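Local atomic coordinates of LbaCas13a H328A (C2c2) (Lachnospiraceae bacterium NK4A179, PDB entry 5WLH), a protein that binds precursor CRISPR RNA and, as a Cas13a enzyme, probably acts as an RNA-guided nuclease that cuts target RNA with a preference for A. Residues V1156-Q1161 with N1169-Y1174; K469-G474 with K1164-N1169; E119-L124 with P137-C142; S65-R70 with E228-V233. All coordinates share one frame; numbering follows the deposited sequence.

Contact 1: residues V1156-Q1161 with N1169-Y1174; sequences VTLDYQ and NGAILY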
# COMPACT_ATOMS: atom_id res chain seq x y z
N VAL A 1156 37.73 1.98 3.13
CA VAL A 1156 37.48 3.08 4.06
C VAL A 1156 37.65 4.43 3.38
O VAL A 1156 36.89 5.36 3.64
CB VAL A 1156 38.40 2.94 5.29
CG1 VAL A 1156 38.10 4.03 6.33
CG2 VAL A 1156 38.28 1.56 5.91
N THR A 1157 38.64 4.54 2.50
CA THR A 1157 39.04 5.84 1.98
C THR A 1157 39.40 5.72 0.51
O THR A 1157 40.24 4.89 0.15
CB THR A 1157 40.24 6.38 2.78
OG1 THR A 1157 39.85 6.61 4.14
CG2 THR A 1157 40.75 7.67 2.17
N LEU A 1158 38.80 6.55 -0.32
CA LEU A 1158 39.21 6.67 -1.72
C LEU A 1158 39.95 7.98 -1.89
O LEU A 1158 39.45 9.04 -1.49
CB LEU A 1158 38.01 6.61 -2.67
CG LEU A 1158 37.50 5.24 -3.09
CD1 LEU A 1158 36.07 5.38 -3.61
CD2 LEU A 1158 38.41 4.59 -4.14
N ASP A 1159 41.13 7.92 -2.48
CA ASP A 1159 41.91 9.13 -2.75
C ASP A 1159 42.09 9.21 -4.26
O ASP A 1159 43.13 8.83 -4.80
CB ASP A 1159 43.24 9.09 -2.03
CG ASP A 1159 44.05 10.36 -2.23
OD1 ASP A 1159 43.47 11.39 -2.61
OD2 ASP A 1159 45.27 10.30 -2.01
N TYR A 1160 41.06 9.71 -4.94
CA TYR A 1160 41.07 9.77 -6.39
C TYR A 1160 41.86 11.00 -6.83
O TYR A 1160 41.49 12.12 -6.49
CB TYR A 1160 39.66 9.83 -6.95
CG TYR A 1160 39.62 9.91 -8.46
CD1 TYR A 1160 40.04 8.84 -9.24
CD2 TYR A 1160 39.20 11.06 -9.10
CE1 TYR A 1160 40.02 8.91 -10.61
CE2 TYR A 1160 39.17 11.15 -10.48
CZ TYR A 1160 39.58 10.07 -11.23
OH TYR A 1160 39.57 10.13 -12.60
N GLN A 1161 42.94 10.77 -7.58
CA GLN A 1161 43.85 11.84 -7.96
C GLN A 1161 43.76 12.19 -9.44
O GLN A 1161 44.63 12.92 -9.93
CB GLN A 1161 45.28 11.47 -7.60
CG GLN A 1161 45.56 11.47 -6.11
CD GLN A 1161 46.60 10.44 -5.71
OE1 GLN A 1161 47.37 9.96 -6.54
NE2 GLN A 1161 46.64 10.10 -4.42
N ASN A 1169 36.08 9.71 2.39
CA ASN A 1169 36.15 8.97 3.64
C ASN A 1169 34.80 8.29 3.87
O ASN A 1169 33.75 8.90 3.64
CB ASN A 1169 36.49 9.91 4.79
CG ASN A 1169 37.83 10.64 4.57
OD1 ASN A 1169 38.89 10.03 4.64
ND2 ASN A 1169 37.76 11.94 4.29
N GLY A 1170 34.83 7.04 4.32
CA GLY A 1170 33.60 6.24 4.27
C GLY A 1170 33.29 5.79 2.86
O GLY A 1170 32.11 5.73 2.47
N ALA A 1171 34.33 5.45 2.10
CA ALA A 1171 34.20 5.22 0.66
C ALA A 1171 33.16 4.16 0.34
O ALA A 1171 32.37 4.34 -0.58
CB ALA A 1171 35.55 4.81 0.07
N ILE A 1172 33.18 3.04 1.08
CA ILE A 1172 32.24 1.96 0.77
C ILE A 1172 30.81 2.47 0.83
O ILE A 1172 29.99 2.10 -0.00
CB ILE A 1172 32.44 0.75 1.71
CG1 ILE A 1172 31.40 -0.35 1.41
CG2 ILE A 1172 32.34 1.15 3.13
CD1 ILE A 1172 31.56 -0.99 0.09
N LEU A 1173 30.51 3.35 1.78
CA LEU A 1173 29.15 3.85 1.91
C LEU A 1173 28.80 4.77 0.75
O LEU A 1173 27.70 4.67 0.18
CB LEU A 1173 28.98 4.60 3.23
CG LEU A 1173 29.32 3.82 4.49
CD1 LEU A 1173 29.17 4.73 5.71
CD2 LEU A 1173 28.44 2.57 4.60
N TYR A 1174 29.71 5.67 0.39
CA TYR A 1174 29.52 6.50 -0.79
C TYR A 1174 29.25 5.63 -2.01
O TYR A 1174 28.31 5.87 -2.77
CB TYR A 1174 30.77 7.38 -1.02
CG TYR A 1174 30.68 8.15 -2.31
CD1 TYR A 1174 31.06 7.58 -3.52
CD2 TYR A 1174 30.16 9.44 -2.32
CE1 TYR A 1174 30.93 8.28 -4.71
CE2 TYR A 1174 30.03 10.16 -3.51
CZ TYR A 1174 30.43 9.58 -4.70
OH TYR A 1174 30.27 10.27 -5.87

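Contact 2: residues K469-G474 with K1164-N1169; sequences KEIELG and KNRKIN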
# COMPACT_ATOMS: atom_id res chain seq x y z
N LYS A 469 36.36 18.94 -2.10
CA LYS A 469 37.29 17.99 -2.67
C LYS A 469 37.58 16.83 -1.73
O LYS A 469 38.24 15.87 -2.14
CB LYS A 469 38.60 18.69 -3.04
CG LYS A 469 38.43 19.74 -4.11
CD LYS A 469 38.50 19.12 -5.49
CE LYS A 469 38.77 20.17 -6.56
NZ LYS A 469 39.37 19.57 -7.79
N GLU A 470 37.12 16.92 -0.48
CA GLU A 470 37.18 15.82 0.46
C GLU A 470 35.86 15.76 1.21
O GLU A 470 35.42 16.78 1.75
CB GLU A 470 38.33 15.98 1.46
CG GLU A 470 38.36 14.87 2.51
CD GLU A 470 39.73 14.74 3.16
OE1 GLU A 470 39.92 13.83 4.00
OE2 GLU A 470 40.61 15.55 2.81
N ILE A 471 35.23 14.59 1.23
CA ILE A 471 33.97 14.40 1.94
C ILE A 471 34.10 13.19 2.86
O ILE A 471 35.01 12.38 2.73
CB ILE A 471 32.77 14.22 1.00
CG1 ILE A 471 33.05 13.11 -0.02
CG2 ILE A 471 32.43 15.54 0.30
CD1 ILE A 471 31.83 12.79 -0.88
N GLU A 472 33.17 13.11 3.81
CA GLU A 472 33.10 12.01 4.76
C GLU A 472 31.68 11.48 4.79
O GLU A 472 30.74 12.23 5.07
CB GLU A 472 33.54 12.44 6.16
CG GLU A 472 33.49 11.32 7.19
CD GLU A 472 34.02 11.75 8.56
OE1 GLU A 472 34.48 12.90 8.69
OE2 GLU A 472 33.98 10.92 9.50
N LEU A 473 31.52 10.19 4.52
CA LEU A 473 30.22 9.55 4.58
C LEU A 473 30.12 8.69 5.84
O LEU A 473 31.12 8.14 6.32
CB LEU A 473 29.99 8.70 3.33
CG LEU A 473 29.74 9.46 2.02
CD1 LEU A 473 28.68 10.52 2.24
CD2 LEU A 473 31.03 10.08 1.46
N GLY A 474 28.91 8.59 6.39
CA GLY A 474 28.68 7.75 7.54
C GLY A 474 28.83 8.45 8.86
O GLY A 474 28.93 7.78 9.89
N LYS A 1164 39.34 15.22 -11.98
CA LYS A 1164 38.24 15.48 -11.05
C LYS A 1164 38.56 14.83 -9.71
O LYS A 1164 37.90 13.89 -9.25
CB LYS A 1164 36.93 14.96 -11.63
CG LYS A 1164 36.55 15.59 -12.96
CD LYS A 1164 35.31 14.92 -13.53
CE LYS A 1164 34.37 15.94 -14.18
NZ LYS A 1164 33.52 16.64 -13.18
N ASN A 1165 39.61 15.34 -9.08
CA ASN A 1165 40.16 14.69 -7.89
C ASN A 1165 39.20 14.81 -6.71
O ASN A 1165 38.49 15.81 -6.55
CB ASN A 1165 41.51 15.29 -7.51
CG ASN A 1165 41.42 16.77 -7.22
OD1 ASN A 1165 41.00 17.56 -8.07
ND2 ASN A 1165 41.79 17.16 -6.00
N ARG A 1166 39.19 13.78 -5.88
CA ARG A 1166 38.34 13.80 -4.70
C ARG A 1166 38.81 12.74 -3.73
O ARG A 1166 39.24 11.65 -4.14
CB ARG A 1166 36.86 13.57 -5.07
CG ARG A 1166 35.91 14.19 -4.06
CD ARG A 1166 34.46 14.24 -4.54
NE ARG A 1166 33.73 15.29 -3.82
CZ ARG A 1166 32.41 15.36 -3.72
NH1 ARG A 1166 31.65 14.44 -4.29
NH2 ARG A 1166 31.85 16.36 -3.04
N LYS A 1167 38.75 13.06 -2.45
CA LYS A 1167 39.02 12.10 -1.39
C LYS A 1167 37.70 11.80 -0.70
O LYS A 1167 36.98 12.73 -0.32
CB LYS A 1167 40.05 12.63 -0.39
CG LYS A 1167 40.56 11.56 0.57
CD LYS A 1167 41.49 12.15 1.61
CE LYS A 1167 42.32 11.06 2.29
NZ LYS A 1167 43.18 11.63 3.36
N ILE A 1168 37.40 10.51 -0.55
CA ILE A 1168 36.14 10.02 -0.02
C ILE A 1168 36.45 9.20 1.22
O ILE A 1168 37.01 8.10 1.10
CB ILE A 1168 35.37 9.17 -1.04
CG1 ILE A 1168 35.44 9.79 -2.44
CG2 ILE A 1168 33.93 8.93 -0.57
CD1 ILE A 1168 34.58 11.00 -2.61
N ASN A 1169 36.08 9.71 2.39
CA ASN A 1169 36.15 8.97 3.64
C ASN A 1169 34.80 8.29 3.87
O ASN A 1169 33.75 8.90 3.64
CB ASN A 1169 36.49 9.91 4.79
CG ASN A 1169 37.83 10.64 4.57
OD1 ASN A 1169 38.89 10.03 4.64
ND2 ASN A 1169 37.76 11.94 4.29
O HOH W 1 41.31 15.76 -3.12

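Contact 3: residues E119-L124 with P137-C142; sequences EKYAEL and PAFETC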
# COMPACT_ATOMS: atom_id res chain seq x y z
N GLU A 119 -10.50 -4.37 45.23
CA GLU A 119 -9.42 -3.98 44.32
C GLU A 119 -8.06 -4.33 44.90
O GLU A 119 -7.17 -4.79 44.17
CB GLU A 119 -9.49 -2.49 43.99
CG GLU A 119 -8.41 -2.06 43.00
CD GLU A 119 -8.19 -0.56 42.96
OE1 GLU A 119 -7.97 -0.02 41.85
OE2 GLU A 119 -8.25 0.09 44.03
N LYS A 120 -7.87 -4.09 46.20
CA LYS A 120 -6.61 -4.45 46.85
C LYS A 120 -6.40 -5.96 46.82
O LYS A 120 -5.27 -6.43 46.61
CB LYS A 120 -6.60 -3.93 48.28
CG LYS A 120 -5.49 -4.50 49.13
CD LYS A 120 -4.16 -3.82 48.85
CE LYS A 120 -3.31 -3.78 50.11
NZ LYS A 120 -4.11 -3.35 51.29
N TYR A 121 -7.46 -6.74 47.05
CA TYR A 121 -7.40 -8.18 46.87
C TYR A 121 -6.90 -8.55 45.48
O TYR A 121 -6.04 -9.42 45.32
CB TYR A 121 -8.80 -8.77 47.09
CG TYR A 121 -8.89 -10.27 46.93
CD1 TYR A 121 -9.11 -10.85 45.67
CD2 TYR A 121 -8.80 -11.10 48.03
CE1 TYR A 121 -9.20 -12.22 45.54
CE2 TYR A 121 -8.91 -12.47 47.90
CZ TYR A 121 -9.10 -13.03 46.67
OH TYR A 121 -9.20 -14.39 46.58
N ALA A 122 -7.48 -7.92 44.45
CA ALA A 122 -7.07 -8.19 43.08
C ALA A 122 -5.59 -7.87 42.88
O ALA A 122 -4.87 -8.62 42.21
CB ALA A 122 -7.93 -7.38 42.12
N GLU A 123 -5.13 -6.75 43.45
CA GLU A 123 -3.71 -6.40 43.36
C GLU A 123 -2.84 -7.48 43.98
O GLU A 123 -1.86 -7.94 43.38
CB GLU A 123 -3.45 -5.05 44.04
CG GLU A 123 -4.20 -3.88 43.44
CD GLU A 123 -3.49 -3.30 42.25
OE1 GLU A 123 -2.32 -3.68 42.01
OE2 GLU A 123 -4.09 -2.45 41.55
N LEU A 124 -3.18 -7.89 45.20
CA LEU A 124 -2.39 -8.91 45.88
C LEU A 124 -2.51 -10.27 45.19
O LEU A 124 -1.56 -11.05 45.22
CB LEU A 124 -2.81 -9.02 47.34
CG LEU A 124 -2.51 -7.78 48.19
CD1 LEU A 124 -2.68 -8.10 49.67
CD2 LEU A 124 -1.11 -7.23 47.90
N PRO A 137 -5.15 -14.29 48.28
CA PRO A 137 -4.90 -13.42 49.43
C PRO A 137 -6.05 -13.52 50.42
O PRO A 137 -7.17 -13.90 50.07
CB PRO A 137 -4.81 -12.02 48.83
CG PRO A 137 -5.46 -12.12 47.51
CD PRO A 137 -5.30 -13.52 47.03
N ALA A 138 -5.75 -13.18 51.67
CA ALA A 138 -6.75 -13.08 52.72
C ALA A 138 -7.14 -11.62 52.90
O ALA A 138 -6.29 -10.72 52.87
CB ALA A 138 -6.22 -13.64 54.04
N PHE A 139 -8.44 -11.37 53.07
CA PHE A 139 -8.90 -9.99 53.12
C PHE A 139 -8.39 -9.24 54.35
O PHE A 139 -8.39 -8.00 54.34
CB PHE A 139 -10.43 -9.96 53.07
CG PHE A 139 -10.98 -10.02 51.67
CD1 PHE A 139 -10.96 -8.91 50.85
CD2 PHE A 139 -11.49 -11.21 51.17
CE1 PHE A 139 -11.47 -8.96 49.57
CE2 PHE A 139 -12.00 -11.27 49.89
CZ PHE A 139 -11.99 -10.14 49.08
N GLU A 140 -7.93 -9.95 55.38
CA GLU A 140 -7.36 -9.28 56.56
C GLU A 140 -6.19 -8.38 56.19
O GLU A 140 -5.97 -7.36 56.85
CB GLU A 140 -6.92 -10.32 57.58
CG GLU A 140 -8.06 -10.97 58.35
CD GLU A 140 -8.74 -12.08 57.58
OE1 GLU A 140 -9.65 -12.71 58.15
OE2 GLU A 140 -8.35 -12.34 56.41
N THR A 141 -5.45 -8.73 55.15
CA THR A 141 -4.32 -7.93 54.68
C THR A 141 -4.72 -6.92 53.61
O THR A 141 -3.85 -6.36 52.93
CB THR A 141 -3.21 -8.85 54.17
OG1 THR A 141 -3.67 -9.55 53.00
CG2 THR A 141 -2.84 -9.88 55.23
N CYS A 142 -6.02 -6.67 53.44
CA CYS A 142 -6.52 -5.62 52.56
C CYS A 142 -7.16 -4.47 53.35
O CYS A 142 -7.98 -3.73 52.81
CB CYS A 142 -7.52 -6.20 51.55
SG CYS A 142 -6.91 -7.63 50.60

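Contact 4: residues S65-R70 with E228-V233; sequences SGKLYR and EDFYHV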
# COMPACT_ATOMS: atom_id res chain seq x y z
N SER A 65 -14.13 0.75 31.49
CA SER A 65 -14.76 -0.54 31.18
C SER A 65 -15.33 -1.24 32.41
O SER A 65 -15.93 -2.31 32.25
CB SER A 65 -13.74 -1.45 30.50
OG SER A 65 -14.14 -2.81 30.54
N GLY A 66 -15.18 -0.67 33.60
CA GLY A 66 -15.44 -1.42 34.82
C GLY A 66 -16.86 -1.92 34.93
O GLY A 66 -17.10 -3.11 35.15
N LYS A 67 -17.84 -1.03 34.78
CA LYS A 67 -19.20 -1.41 35.14
C LYS A 67 -19.94 -2.13 34.02
O LYS A 67 -20.99 -2.73 34.27
CB LYS A 67 -19.99 -0.17 35.60
CG LYS A 67 -19.90 0.08 37.11
CD LYS A 67 -18.49 -0.18 37.65
CE LYS A 67 -18.43 -0.17 39.16
NZ LYS A 67 -17.02 -0.02 39.63
N LEU A 68 -19.41 -2.13 32.80
CA LEU A 68 -19.94 -2.97 31.74
C LEU A 68 -19.26 -4.34 31.69
O LEU A 68 -19.53 -5.12 30.77
CB LEU A 68 -19.81 -2.26 30.39
CG LEU A 68 -20.85 -1.18 30.10
CD1 LEU A 68 -20.56 -0.49 28.77
CD2 LEU A 68 -22.26 -1.76 30.11
N TYR A 69 -18.39 -4.64 32.65
CA TYR A 69 -17.64 -5.89 32.63
C TYR A 69 -18.58 -7.08 32.74
O TYR A 69 -19.41 -7.16 33.65
CB TYR A 69 -16.63 -5.90 33.78
CG TYR A 69 -15.67 -7.07 33.76
CD1 TYR A 69 -16.06 -8.32 34.23
CD2 TYR A 69 -14.38 -6.92 33.28
CE1 TYR A 69 -15.19 -9.38 34.22
CE2 TYR A 69 -13.49 -7.98 33.27
CZ TYR A 69 -13.91 -9.21 33.74
OH TYR A 69 -13.03 -10.27 33.72
N ARG A 70 -18.45 -8.01 31.79
CA ARG A 70 -19.19 -9.27 31.79
C ARG A 70 -18.26 -10.40 31.36
O ARG A 70 -17.42 -10.21 30.48
CB ARG A 70 -20.41 -9.23 30.86
CG ARG A 70 -21.41 -8.13 31.19
CD ARG A 70 -22.32 -8.54 32.32
NE ARG A 70 -23.40 -7.59 32.57
CZ ARG A 70 -23.25 -6.43 33.21
NH1 ARG A 70 -22.05 -6.07 33.65
NH2 ARG A 70 -24.29 -5.63 33.40
N GLU A 228 -8.65 -9.81 39.07
CA GLU A 228 -7.48 -9.12 38.52
C GLU A 228 -7.80 -8.46 37.19
O GLU A 228 -7.30 -7.38 36.88
CB GLU A 228 -6.32 -10.09 38.34
CG GLU A 228 -5.84 -10.76 39.60
CD GLU A 228 -4.84 -11.87 39.30
OE1 GLU A 228 -4.17 -11.78 38.24
OE2 GLU A 228 -4.75 -12.83 40.10
N ASP A 229 -8.64 -9.13 36.38
CA ASP A 229 -9.04 -8.59 35.09
C ASP A 229 -10.02 -7.43 35.26
O ASP A 229 -9.88 -6.38 34.61
CB ASP A 229 -9.66 -9.71 34.26
CG ASP A 229 -9.91 -9.31 32.82
OD1 ASP A 229 -8.99 -8.73 32.21
OD2 ASP A 229 -11.01 -9.58 32.30
N PHE A 230 -11.00 -7.59 36.15
CA PHE A 230 -12.00 -6.56 36.39
C PHE A 230 -11.36 -5.25 36.85
O PHE A 230 -11.79 -4.17 36.43
CB PHE A 230 -12.99 -7.06 37.44
CG PHE A 230 -14.00 -6.03 37.89
CD1 PHE A 230 -15.17 -5.83 37.19
CD2 PHE A 230 -13.78 -5.27 39.04
CE1 PHE A 230 -16.10 -4.90 37.61
CE2 PHE A 230 -14.71 -4.34 39.46
CZ PHE A 230 -15.87 -4.16 38.75
N TYR A 231 -10.36 -5.33 37.72
CA TYR A 231 -9.68 -4.16 38.24
C TYR A 231 -8.46 -3.78 37.42
O TYR A 231 -7.73 -2.86 37.81
CB TYR A 231 -9.27 -4.38 39.70
CG TYR A 231 -10.45 -4.31 40.65
CD1 TYR A 231 -11.10 -3.10 40.89
CD2 TYR A 231 -10.92 -5.46 41.29
CE1 TYR A 231 -12.20 -3.04 41.76
CE2 TYR A 231 -12.00 -5.40 42.15
CZ TYR A 231 -12.64 -4.20 42.38
OH TYR A 231 -13.72 -4.15 43.24
N HIS A 232 -8.23 -4.46 36.30
CA HIS A 232 -7.14 -4.17 35.36
C HIS A 232 -5.80 -3.99 36.05
O HIS A 232 -5.04 -3.06 35.78
CB HIS A 232 -7.48 -2.93 34.53
CG HIS A 232 -8.78 -3.04 33.80
ND1 HIS A 232 -9.92 -2.38 34.22
CD2 HIS A 232 -9.13 -3.73 32.70
CE1 HIS A 232 -10.91 -2.66 33.40
NE2 HIS A 232 -10.46 -3.48 32.46
N VAL A 233 -5.47 -4.92 36.95
CA VAL A 233 -4.28 -4.71 37.76
C VAL A 233 -3.02 -4.78 36.91
O VAL A 233 -2.04 -4.07 37.18
CB VAL A 233 -4.22 -5.71 38.93
CG1 VAL A 233 -5.39 -5.46 39.88
CG2 VAL A 233 -4.24 -7.13 38.39

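Contact 1: residues V1156-Q1161 with N1169-Y1174
Leu1158 closes on the methyl of Ala1171, with its CG 3.7 Å from Ala1171 CB. The leucine CG stands anti to its own carbonyl carbon (chi1 -84°), and CD1 touches the same methyl at 3.8 Å from Ala1171 CB. The methyl also lies 3.7 Å from Leu1158 N, and Tyr1215 of helix 1205-1216 packs against both side chains. Residues 1157-1160 and 1166-1169 form a beta hairpin whose second strand turns directly into helix 1171-1180, and Thr1157 and Asn1169 are a non-hydrogen-bonded antiparallel pair of it. Their side chains lie side by side and point the same way. Thr1157 has CG2 anti to its backbone N and OG1 beside that N, which sets OG1 3.6 Å from Asn1169 OD1; the amide NH2 of Asn1169 is turned to Glu470 and Ile471 instead. Beyond this pair, Val1156 O receives Ala1171 N at 3.0 Å in a nearly straight bond (169°). A second, weak bond reaches the same oxygen from Gly1170 N. Gly1170 is the N-cap of the helix and takes a positive phi of 75°, where a side chain would collide with the carbonyl oxygen of Asn1169.

Contact 2: residues K469-G474 with K1164-N1169
Lys469 reaches over to Asn1165, its chain bending at CD (chi2 -85°) to cross the asparagine at about a right angle. Its NZ gives a hydrogen bond to Asn1165 OD1 at 2.6 Å, while a water links Asn1165 ND2 weakly to Lys469 O. Asn1169 uses its amide twice. ND2 meets Glu470 OE1 at 2.9 Å, on the anti lone pair and within the amide plane, and also reaches Ile471 O at 3.2 Å in a more bent bond (135°). Asn1169 N binds that same carbonyl oxygen at 2.9 Å from the opposite face of its plane. Two donors thus grip Ile471 O, and ND2's two acceptors would hold the amide against rotation. Glu470 runs alongside Lys1167, but their salt bridge is long, 4.0 Å between OE1 and NZ. On the other face, Ile471 sets CG1 3.7 Å from Ile1168 CD1. Ile471 CD1 lies over one face of the Arg1166 guanidinium, 3.8 Å above the plane and toward the rim; Arg1166 NE is bonded to Lys468 O. Leu473 CD2 extends the apolar row to Ile1168 CG2, and Tyr1174 of helix 1171-1180 covers all three. Main-chain bonds from Lys1167 N to Lys469 O, Ile471 N to Lys1167 O and Leu473 N to Asn1169 O complete a parallel ladder, the strands only 13° apart, by which strand 470-472 joins a beta hairpin in a three-stranded mixed sheet.

Contact 3: residues E119-L124 with P137-C142
The Tyr121 ring packs against both Pro137 and Phe139. Pro137 CG sits over one face of Tyr121, 3.6 Å from the ring centroid, in a CH-pi contact. Phe139 forms an offset stack with Tyr121, centroids 4.6 Å apart and planes only 17° from parallel; Tyr121 CD2 lies 3.5 Å above the phenylalanine face, near its rim. The tyrosine CG is anti to its backbone N (chi1 179°), which starts the side chain off toward the loop that follows helix 115-130. An alanine at Tyr121 would probably leave a gap beside Pro137 and Phe139 and deprive Asp224 of the phenol to which it is hydrogen-bonded. Around this centre, Leu124 CB touches Pro137 CB at 3.9 Å, and Cys142 CB rests 3.6 Å from Lys120 CG. At the polar edge, Thr141 OG1 donates to Ala138 O at 2.9 Å, joining Thr141 N on that oxygen, while Leu124 CD1 brushes the hydroxyl. Lys120 bends round so that NZ makes a weak bond to Thr141 O at 3.4 Å. The loop therefore folds back on its preceding helix mainly through ring faces and aliphatic surface, its firmer hydrogen bonds being spent on its own shape.

Contact 4: residues S65-R70 with E228-V233
Phe230 presents the CD1 edge of its ring to the face of Tyr69, with CD1 3.7 Å from Tyr69 CG. The pair is T-shaped, the centroids 5.5 Å apart and the planes at 79°, and Phe230 CB lies 4.2 Å above the centre of the tyrosine ring. Tyr69 CG is anti to its backbone N (chi1 -173°), which sets CG on the side of helix 218-230. The OH of Tyr69 donates to Asp229 OD2 at 2.6 Å, on the anti lone pair. The carboxylate is turned 67° from the ring plane, and Ser189 OG binds the same oxygen. A phenylalanine in place of Tyr69 would remove the hydroxyl and would probably leave the buried end of the ring facing an Asp229 carboxylate that has lost one of its partners. The carbonyl of Gly66, which starts the type I turn ending at Tyr69, comes close to the other ring, its O 3.2 Å from Phe230 CE1; Ser65 and Gly66 are poorly ordered, so that approach is less certain. Bound RNA comes within about 6 Å of the contact at the nearest atoms. Helix 218-230 ends here in a Schellman motif, with Val233 N bonded to Glu228 O at 3.1 Å and His232 N to Asp229 O at 3.0 Å. His232 then serves as N-cap of helix 233-244. The contact thus lies where several helices meet: Phe230 also packs on Leu103 and Leu107 of helix 103-107, Tyr231 on helix 115-130, and His232 on Leu62 and Lys63 of helix 51-64.

The four contacts fall into two distant groups. Contacts 1 and 2 share Asn1169 and one small sheet, with centres about 6 Å apart; contact 1 turns the hairpin into its helix, and contact 2 adds a strand from far away in sequence. Contact 2 rests on a ladder of backbone hydrogen bonds; contact 1 has one firm bond, a weak one and a small apolar touch. Both put polar or charged side chains on one face, apolar ones on the other. Contacts 3 and 4 lie more than 60 Å away between centres, in a largely helical region, each joining a helix to a loop through aromatic rings. They touch where Tyr231 meets Glu119 and Ala122. All four are partly buried; contact 4 lies nearest the RNA.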